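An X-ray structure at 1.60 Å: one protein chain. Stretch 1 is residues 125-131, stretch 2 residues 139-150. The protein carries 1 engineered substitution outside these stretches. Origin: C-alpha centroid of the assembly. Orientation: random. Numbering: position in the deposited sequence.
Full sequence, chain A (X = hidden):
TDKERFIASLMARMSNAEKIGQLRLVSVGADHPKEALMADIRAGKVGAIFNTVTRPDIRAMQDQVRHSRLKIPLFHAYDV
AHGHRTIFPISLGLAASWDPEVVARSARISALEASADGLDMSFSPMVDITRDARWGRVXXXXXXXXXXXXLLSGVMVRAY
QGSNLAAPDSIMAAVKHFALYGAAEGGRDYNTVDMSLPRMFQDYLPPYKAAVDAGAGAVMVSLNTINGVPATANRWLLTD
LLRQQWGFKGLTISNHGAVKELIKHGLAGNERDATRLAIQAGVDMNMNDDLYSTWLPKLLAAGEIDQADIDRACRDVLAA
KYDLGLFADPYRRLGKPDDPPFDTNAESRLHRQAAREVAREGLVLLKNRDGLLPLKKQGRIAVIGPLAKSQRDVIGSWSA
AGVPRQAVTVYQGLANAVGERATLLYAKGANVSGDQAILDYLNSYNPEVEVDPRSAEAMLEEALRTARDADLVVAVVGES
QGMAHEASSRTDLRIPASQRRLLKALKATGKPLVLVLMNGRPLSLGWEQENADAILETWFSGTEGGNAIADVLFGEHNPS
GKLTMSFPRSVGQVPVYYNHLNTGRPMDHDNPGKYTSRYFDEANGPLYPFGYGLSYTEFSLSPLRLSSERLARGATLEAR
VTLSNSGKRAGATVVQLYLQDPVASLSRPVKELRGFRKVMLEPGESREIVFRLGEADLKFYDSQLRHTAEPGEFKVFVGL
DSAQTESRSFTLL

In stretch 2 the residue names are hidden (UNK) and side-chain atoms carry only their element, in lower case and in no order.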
# COMPACT_ATOMS: atom_id res chain seq x y z
N PRO A 125 -5.57 -25.96 0.14
CA PRO A 125 -6.24 -24.66 -0.07
C PRO A 125 -5.24 -23.50 -0.20
O PRO A 125 -4.14 -23.54 0.31
CB PRO A 125 -7.02 -24.51 1.23
CG PRO A 125 -6.18 -25.20 2.26
CD PRO A 125 -5.63 -26.40 1.53
N MET A 126 -5.68 -22.47 -0.90
CA MET A 126 -5.01 -21.15 -0.87
C MET A 126 -5.54 -20.38 0.32
O MET A 126 -6.74 -20.18 0.40
CB MET A 126 -5.30 -20.43 -2.19
CG MET A 126 -4.54 -19.12 -2.38
SD MET A 126 -5.32 -17.77 -1.52
CE MET A 126 -4.70 -16.36 -2.47
N VAL A 127 -4.67 -20.00 1.24
CA VAL A 127 -5.06 -19.38 2.53
C VAL A 127 -4.32 -18.08 2.77
O VAL A 127 -4.18 -17.68 3.95
CB VAL A 127 -4.84 -20.40 3.65
CG1 VAL A 127 -5.65 -21.66 3.35
CG2 VAL A 127 -3.40 -20.76 3.92
N ASP A 128 -3.93 -17.40 1.70
CA ASP A 128 -3.26 -16.10 1.83
C ASP A 128 -4.29 -15.04 2.25
O ASP A 128 -5.32 -14.95 1.60
CB ASP A 128 -2.59 -15.72 0.53
CG ASP A 128 -1.71 -16.79 -0.08
OD1 ASP A 128 -0.98 -17.42 0.69
OD2 ASP A 128 -1.75 -16.94 -1.28
N ILE A 129 -4.02 -14.28 3.32
CA ILE A 129 -4.85 -13.11 3.69
C ILE A 129 -4.74 -12.08 2.58
O ILE A 129 -3.62 -11.75 2.12
CB ILE A 129 -4.33 -12.57 5.03
CG1 ILE A 129 -4.60 -13.60 6.11
CG2 ILE A 129 -4.87 -11.22 5.41
CD1 ILE A 129 -6.04 -13.86 6.36
N THR A 130 -5.87 -11.45 2.24
CA THR A 130 -5.91 -10.41 1.20
C THR A 130 -6.58 -9.13 1.70
O THR A 130 -7.74 -9.16 2.05
CB THR A 130 -6.59 -10.88 -0.08
OG1 THR A 130 -7.92 -11.31 0.25
CG2 THR A 130 -5.78 -12.01 -0.70
N ARG A 131 -5.79 -8.06 1.76
CA ARG A 131 -6.29 -6.72 2.15
C ARG A 131 -6.24 -5.74 0.96
O ARG A 131 -6.68 -4.55 1.14
CB ARG A 131 -5.46 -6.18 3.29
CG ARG A 131 -5.63 -6.95 4.59
CD ARG A 131 -4.72 -6.41 5.67
NE ARG A 131 -5.06 -7.03 6.95
CZ ARG A 131 -4.35 -6.92 8.05
NH1 ARG A 131 -3.25 -6.16 8.06
NH2 ARG A 131 -4.78 -7.50 9.14
N UNK A 139 -9.48 -13.74 -5.64
CA UNK A 139 -10.58 -14.70 -5.93
C UNK A 139 -10.29 -16.10 -5.35
O UNK A 139 -11.26 -16.88 -5.04
c UNK A 139 -10.83 -14.78 -7.41
o UNK A 139 -9.68 -15.35 -8.04
N UNK A 140 -9.03 -16.40 -5.12
CA UNK A 140 -8.59 -17.74 -4.65
C UNK A 140 -8.57 -17.89 -3.15
O UNK A 140 -8.49 -19.03 -2.71
c UNK A 140 -5.72 -18.09 -7.06
c UNK A 140 -7.14 -18.16 -6.59
o UNK A 140 -4.89 -18.91 -6.53
o UNK A 140 -5.47 -17.17 -7.92
c UNK A 140 -7.17 -18.00 -5.13
N UNK A 141 -8.67 -16.80 -2.38
CA UNK A 141 -8.64 -16.90 -0.93
C UNK A 141 -10.01 -16.71 -0.31
O UNK A 141 -11.05 -16.76 -1.04
N UNK A 142 -10.00 -16.52 0.99
CA UNK A 142 -11.23 -16.47 1.79
C UNK A 142 -11.48 -15.07 2.34
O UNK A 142 -12.35 -14.92 3.18
c UNK A 142 -11.17 -17.50 2.90
c UNK A 142 -11.13 -18.93 2.46
c UNK A 142 -12.09 -20.80 1.25
c UNK A 142 -11.14 -21.63 1.77
c UNK A 142 -10.16 -21.13 2.60
c UNK A 142 -12.07 -19.44 1.58
c UNK A 142 -10.18 -19.78 2.97
N UNK A 143 -10.75 -14.06 1.83
CA UNK A 143 -10.96 -12.65 2.19
C UNK A 143 -9.91 -12.17 3.17
O UNK A 143 -8.76 -12.62 3.10
N UNK A 144 -10.29 -11.18 3.97
CA UNK A 144 -9.30 -10.37 4.68
C UNK A 144 -9.13 -10.81 6.13
O UNK A 144 -8.26 -10.24 6.78
o UNK A 144 -12.11 -6.45 5.99
o UNK A 144 -11.35 -6.67 3.93
c UNK A 144 -9.70 -8.89 4.64
c UNK A 144 -10.87 -8.46 5.51
c UNK A 144 -11.45 -7.09 5.13
N UNK A 145 -9.94 -11.73 6.62
CA UNK A 145 -9.90 -11.99 8.08
C UNK A 145 -9.06 -13.20 8.47
O UNK A 145 -9.27 -14.30 7.95
o UNK A 145 -10.74 -11.35 10.85
c UNK A 145 -11.29 -12.17 8.65
c UNK A 145 -11.21 -12.31 10.16
o UNK A 145 -11.64 -13.38 10.63
N UNK A 146 -8.22 -12.99 9.46
CA UNK A 146 -7.28 -14.06 9.91
C UNK A 146 -8.07 -15.19 10.58
O UNK A 146 -7.78 -16.35 10.34
o UNK A 146 -5.58 -12.40 10.16
c UNK A 146 -5.29 -14.51 11.31
c UNK A 146 -6.25 -13.46 10.84
N UNK A 147 -9.01 -14.87 11.47
CA UNK A 147 -9.82 -15.88 12.17
C UNK A 147 -10.56 -16.77 11.18
O UNK A 147 -10.49 -18.04 11.24
c UNK A 147 -13.06 -17.96 15.50
o UNK A 147 -13.72 -18.78 16.39
c UNK A 147 -11.85 -17.54 15.96
c UNK A 147 -12.78 -16.55 13.59
c UNK A 147 -11.54 -16.17 14.02
c UNK A 147 -11.08 -16.65 15.22
c UNK A 147 -13.54 -17.49 14.29
c UNK A 147 -10.70 -15.22 13.23
N UNK A 148 -11.33 -16.17 10.29
CA UNK A 148 -12.18 -16.92 9.38
C UNK A 148 -11.26 -17.72 8.43
O UNK A 148 -11.56 -18.90 8.20
c UNK A 148 -14.89 -17.67 8.29
c UNK A 148 -14.83 -15.59 6.93
c UNK A 148 -13.98 -16.63 7.61
c UNK A 148 -13.08 -15.96 8.62
N UNK A 149 -10.24 -17.08 7.84
CA UNK A 149 -9.39 -17.80 6.88
C UNK A 149 -8.66 -18.97 7.59
O UNK A 149 -8.54 -20.07 6.97
o UNK A 149 -9.19 -15.96 5.40
c UNK A 149 -8.41 -16.86 6.20
c UNK A 149 -7.39 -17.60 5.35
N UNK A 150 -8.24 -18.78 8.82
CA UNK A 150 -7.57 -19.86 9.61
C UNK A 150 -8.55 -21.02 9.81
O UNK A 150 -8.16 -22.20 9.63
c UNK A 150 -7.01 -19.37 10.87
o UNK A 150 -5.97 -18.45 10.61
O HOH W 1 -9.00 -21.49 -0.79
O HOH W 2 -7.95 -15.24 2.93
O HOH W 3 -9.14 -13.68 -0.54
O HOH W 4 -7.76 -7.62 7.27
O HOH W 5 -6.65 -10.04 9.07

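Position 139 carries one carbon and then one oxygen. Its CA-to-CB bond points away from stretch 1, and the side chain makes no contact with it. This is Ser139.

Position 140 has three side-chain carbons in a row, and the third carries two oxygens. Its backbone O lies 3.5 Å from Met126 CB, and its CB lies 4.0 Å from Met126 CG. That unbranched chain ending in a carboxylate is Glu140. Water 1 donates to both Met126 O and Glu140 O, joining the two carbonyls.

Position 141 has no side-chain atoms. Its CA packs 3.5 Å from Met126 SD. A CB built here would sit 3.2 Å from both Met126 SD and Asp128 O, which is tight. The residue is Gly141.

Position 142 shows one carbon leading to a ring of six carbons, with no oxygen on the ring. The CA-to-CB bond points sideways, but the ring end comes nearer, and a ring carbon approaches Met126 O. This is Phe142, with CE2 4.2 Å from Met126 O.

Position 143 again lacks a side chain. Its phi/psi of 102/-153 would jam a CB against the preceding carbonyl oxygen, which by itself calls for glycine. Gly143 O accepts a hydrogen bond from Thr130 N at 3.2 Å, with a favorable angle of 161°. Water 3 accepts from Gly143 N and lies 2.8 Å from Thr130 OG1, a second link between the same two residues.

Position 144 has three carbons, the third bearing two oxygens. Its CB is 3.3 Å from Thr130 O, and its CA makes a CA-H...O contact with Thr130 O, also at 3.3 Å. This is Glu144. Both carboxylate oxygens are bonded elsewhere in the structure.

Position 145 is shorter: two carbons, the second with two oxygens. Its CA-to-CB bond points away from stretch 1, but its backbone O is 3.6 Å from Ile129 CD1. This is Asp145, the N-cap of the helix that follows.

Position 146 has one carbon carrying an oxygen and a carbon. Its CA is 3.8 Å from Ile129 CD1. This is Thr146.

Position 147 has one carbon, then a ring of six carbons bearing one oxygen. It points away and makes no contact. This is Tyr147.

Position 148 has four carbons, forked at the second, and also makes no contact. This is Leu148. Its N donates to Asp145 OD2 at 2.8 Å, the capping bond.

Position 149 has one carbon bearing an oxygen and a carbon, and points toward stretch 1. Its CB is 3.8 Å from Ile129 CD1, and its terminal carbon meets Val127 O. This is Thr149, with CG2 3.5 Å from Val127 O.

Position 150 has one carbon and one oxygen, and points away. This is Ser150, whose OG donates to Thr146 O at 2.8 Å.

The contact combines one good direct backbone hydrogen bond with apolar packing and water bridges. Ile129 reaches the start of the helix, while Met126 packs on Glu140 and Gly141. Water 2 donates to Asp128 O and Gly143 O and accepts from Phe142 N and Thr149 OG1. Waters 4 and 5 link the Arg131 side chain to Glu144 O.

Stretch 2 139-150: SEGFGEDTYLTS
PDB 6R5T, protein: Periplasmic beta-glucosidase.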